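Local atomic coordinates of HD domain protein (Enterococcus faecalis, PDB entry 4LRL), a protein that probably hydrolyses deoxyribonucleoside triphosphates as an HD-domain phosphohydrolase, with a bound metal ion and separate nucleotide sites that regulate it allosterically. Residues T144-I148 and F149-H153. Sequence-based numbering, arbitrary orientation.
Sequences TFEHI and FDTNH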
loop_
_atom_site.group_PDB
_atom_site.type_symbol
_atom_site.label_atom_id
_atom_site.label_comp_id
_atom_site.label_asym_id
_atom_site.label_seq_id
_atom_site.Cartn_x
_atom_site.Cartn_y
_atom_site.Cartn_z
ATOM N N THR C 144 8.459 -28.937 -14.276
ATOM C CA THR C 144 8.255 -30.355 -13.989
ATOM C C THR C 144 8.014 -31.130 -15.282
ATOM O O THR C 144 8.565 -32.208 -15.488
ATOM C CB THR C 144 7.050 -30.563 -13.053
ATOM O OG1 THR C 144 7.179 -29.713 -11.918
ATOM C CG2 THR C 144 6.964 -32.001 -12.584
ATOM N N PHE C 145 7.189 -30.550 -16.148
ATOM C CA PHE C 145 6.813 -31.166 -17.410
ATOM C C PHE C 145 8.019 -31.417 -18.325
ATOM O O PHE C 145 8.114 -32.475 -18.961
ATOM C CB PHE C 145 5.767 -30.303 -18.117
ATOM C CG PHE C 145 4.931 -31.060 -19.095
ATOM C CD1 PHE C 145 3.729 -31.641 -18.695
ATOM C CD2 PHE C 145 5.346 -31.204 -20.418
ATOM C CE1 PHE C 145 2.952 -32.358 -19.603
ATOM C CE2 PHE C 145 4.575 -31.921 -21.334
ATOM C CZ PHE C 145 3.380 -32.505 -20.923
ATOM N N GLU C 146 8.944 -30.460 -18.374
ATOM C CA GLU C 146 10.132 -30.603 -19.220
ATOM C C GLU C 146 11.093 -31.650 -18.687
ATOM O O GLU C 146 11.772 -32.317 -19.463
ATOM C CB GLU C 146 10.844 -29.263 -19.415
ATOM C CG GLU C 146 9.960 -28.220 -20.091
ATOM C CD GLU C 146 10.583 -26.837 -20.180
ATOM O OE1 GLU C 146 9.904 -25.940 -20.718
ATOM O OE2 GLU C 146 11.736 -26.640 -19.729
ATOM N N HIS C 147 11.149 -31.798 -17.366
ATOM C CA HIS C 147 12.000 -32.823 -16.769
ATOM C C HIS C 147 11.533 -34.235 -17.141
ATOM O O HIS C 147 12.349 -35.081 -17.506
ATOM C CB HIS C 147 12.097 -32.659 -15.245
ATOM C CG HIS C 147 12.891 -33.740 -14.573
ATOM N ND1 HIS C 147 12.337 -34.622 -13.668
ATOM C CD2 HIS C 147 14.194 -34.094 -14.694
ATOM C CE1 HIS C 147 13.266 -35.463 -13.250
ATOM N NE2 HIS C 147 14.400 -35.168 -13.862
ATOM N N ILE C 148 10.223 -34.469 -17.069
ATOM C CA ILE C 148 9.645 -35.799 -17.308
ATOM C C ILE C 148 9.450 -36.107 -18.798
ATOM O O ILE C 148 9.732 -37.223 -19.250
ATOM C CB ILE C 148 8.279 -35.986 -16.565
ATOM C CG1 ILE C 148 8.393 -35.635 -15.068
ATOM C CG2 ILE C 148 7.712 -37.394 -16.783
ATOM C CD1 ILE C 148 9.365 -36.497 -14.273
ATOM N N PHE C 149 8.966 -35.125 -19.557
ATOM C CA PHE C 149 8.616 -35.365 -20.957
ATOM C C PHE C 149 9.593 -34.792 -21.985
ATOM O O PHE C 149 9.361 -34.896 -23.185
ATOM C CB PHE C 149 7.189 -34.902 -21.237
ATOM C CG PHE C 149 6.159 -35.616 -20.415
ATOM C CD1 PHE C 149 5.522 -34.971 -19.361
ATOM C CD2 PHE C 149 5.842 -36.940 -20.678
ATOM C CE1 PHE C 149 4.570 -35.630 -18.594
ATOM C CE2 PHE C 149 4.887 -37.616 -19.906
ATOM C CZ PHE C 149 4.251 -36.956 -18.865
ATOM N N ASP C 150 10.684 -34.204 -21.496
ATOM C CA ASP C 150 11.760 -33.654 -22.325
ATOM C C ASP C 150 11.293 -32.628 -23.376
ATOM O O ASP C 150 11.830 -32.563 -24.485
ATOM C CB ASP C 150 12.612 -34.779 -22.948
ATOM C CG ASP C 150 14.090 -34.409 -23.049
ATOM O OD1 ASP C 150 14.528 -33.471 -22.333
ATOM O OD2 ASP C 150 14.815 -35.055 -23.845
ATOM N N THR C 151 10.284 -31.837 -23.012
ATOM C CA THR C 151 9.858 -30.686 -23.805
ATOM C C THR C 151 10.794 -29.499 -23.550
ATOM O O THR C 151 11.563 -29.501 -22.584
ATOM C CB THR C 151 8.400 -30.258 -23.469
ATOM O OG1 THR C 151 8.256 -30.092 -22.054
ATOM C CG2 THR C 151 7.398 -31.293 -23.947
ATOM N N ASN C 152 10.735 -28.495 -24.421
ATOM C CA ASN C 152 11.498 -27.260 -24.254
ATOM C C ASN C 152 10.613 -26.097 -24.687
ATOM O O ASN C 152 10.208 -26.022 -25.849
ATOM C CB ASN C 152 12.795 -27.313 -25.081
ATOM C CG ASN C 152 13.603 -26.023 -25.001
ATOM O OD1 ASN C 152 13.096 -24.935 -25.261
ATOM N ND2 ASN C 152 14.872 -26.146 -24.651
ATOM N N HIS C 153 10.309 -25.199 -23.755
ATOM C CA HIS C 153 9.283 -24.184 -23.987
ATOM C C HIS C 153 9.719 -23.090 -24.980
ATOM O O HIS C 153 8.892 -22.573 -25.744
ATOM C CB HIS C 153 8.775 -23.593 -22.666
ATOM C CG HIS C 153 9.783 -22.751 -21.946
ATOM N ND1 HIS C 153 10.719 -23.280 -21.081
ATOM C CD2 HIS C 153 9.997 -21.414 -21.958
ATOM C CE1 HIS C 153 11.466 -22.305 -20.593
ATOM N NE2 HIS C 153 11.046 -21.163 -21.109
#
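Glu146 meets His153 through an extended chain: CG lies anti to its carbonyl carbon (chi1 -61°) and the chain stays stretched beyond it, carrying the carboxylate past Thr151, while in His153 a chi1 of 69°, with CG between the backbone N and the carbonyl carbon, sets ND1 of the ring beside the carboxylate. Glu146 OE1 accepts His153 ND1 at 2.8 Å through its syn lone pair. Carboxylate and imidazole are nearly coplanar, 18° apart, and the oxygen arrives at the ring edge, as expected of a His-carboxylate hydrogen bond. The same oxygen takes a weak bond from His153 N at 3.2 Å and has another weak one with Ser142 OG. On the way, Glu146 CG passes 3.2 Å from Thr151 OG1, which also lies at the edge of the Phe145 ring.

The last turn of helix 142-149 keeps Phe149 N to Phe145 O, 2.8 Å, and a weak bond from Asp150 N to Glu146 O; Asp150, with positive phi, is the first residue to leave helical phi/psi. On the apolar side, Phe149 CD1 sits over the centre of the Phe145 ring, the two planes oblique, and Ile148 CG2 makes a CH-pi contact over the centre of the Phe149 ring, 4.0 Å from its centroid. Phe307 meets Phe145 edge-to-face and also touches Phe149.

Asn152 OD1 caps helix 153-162 by accepting Ala155 N; the turn links this helix to helix 142-149 within the HD domain. The His153 side chain stacks on His138 and is about 8 Å from the nickel ion. The ND1 bond and this stack would restrain the ring's rotation, consistent with Glu146 positioning His153 near, but not in, the metal site.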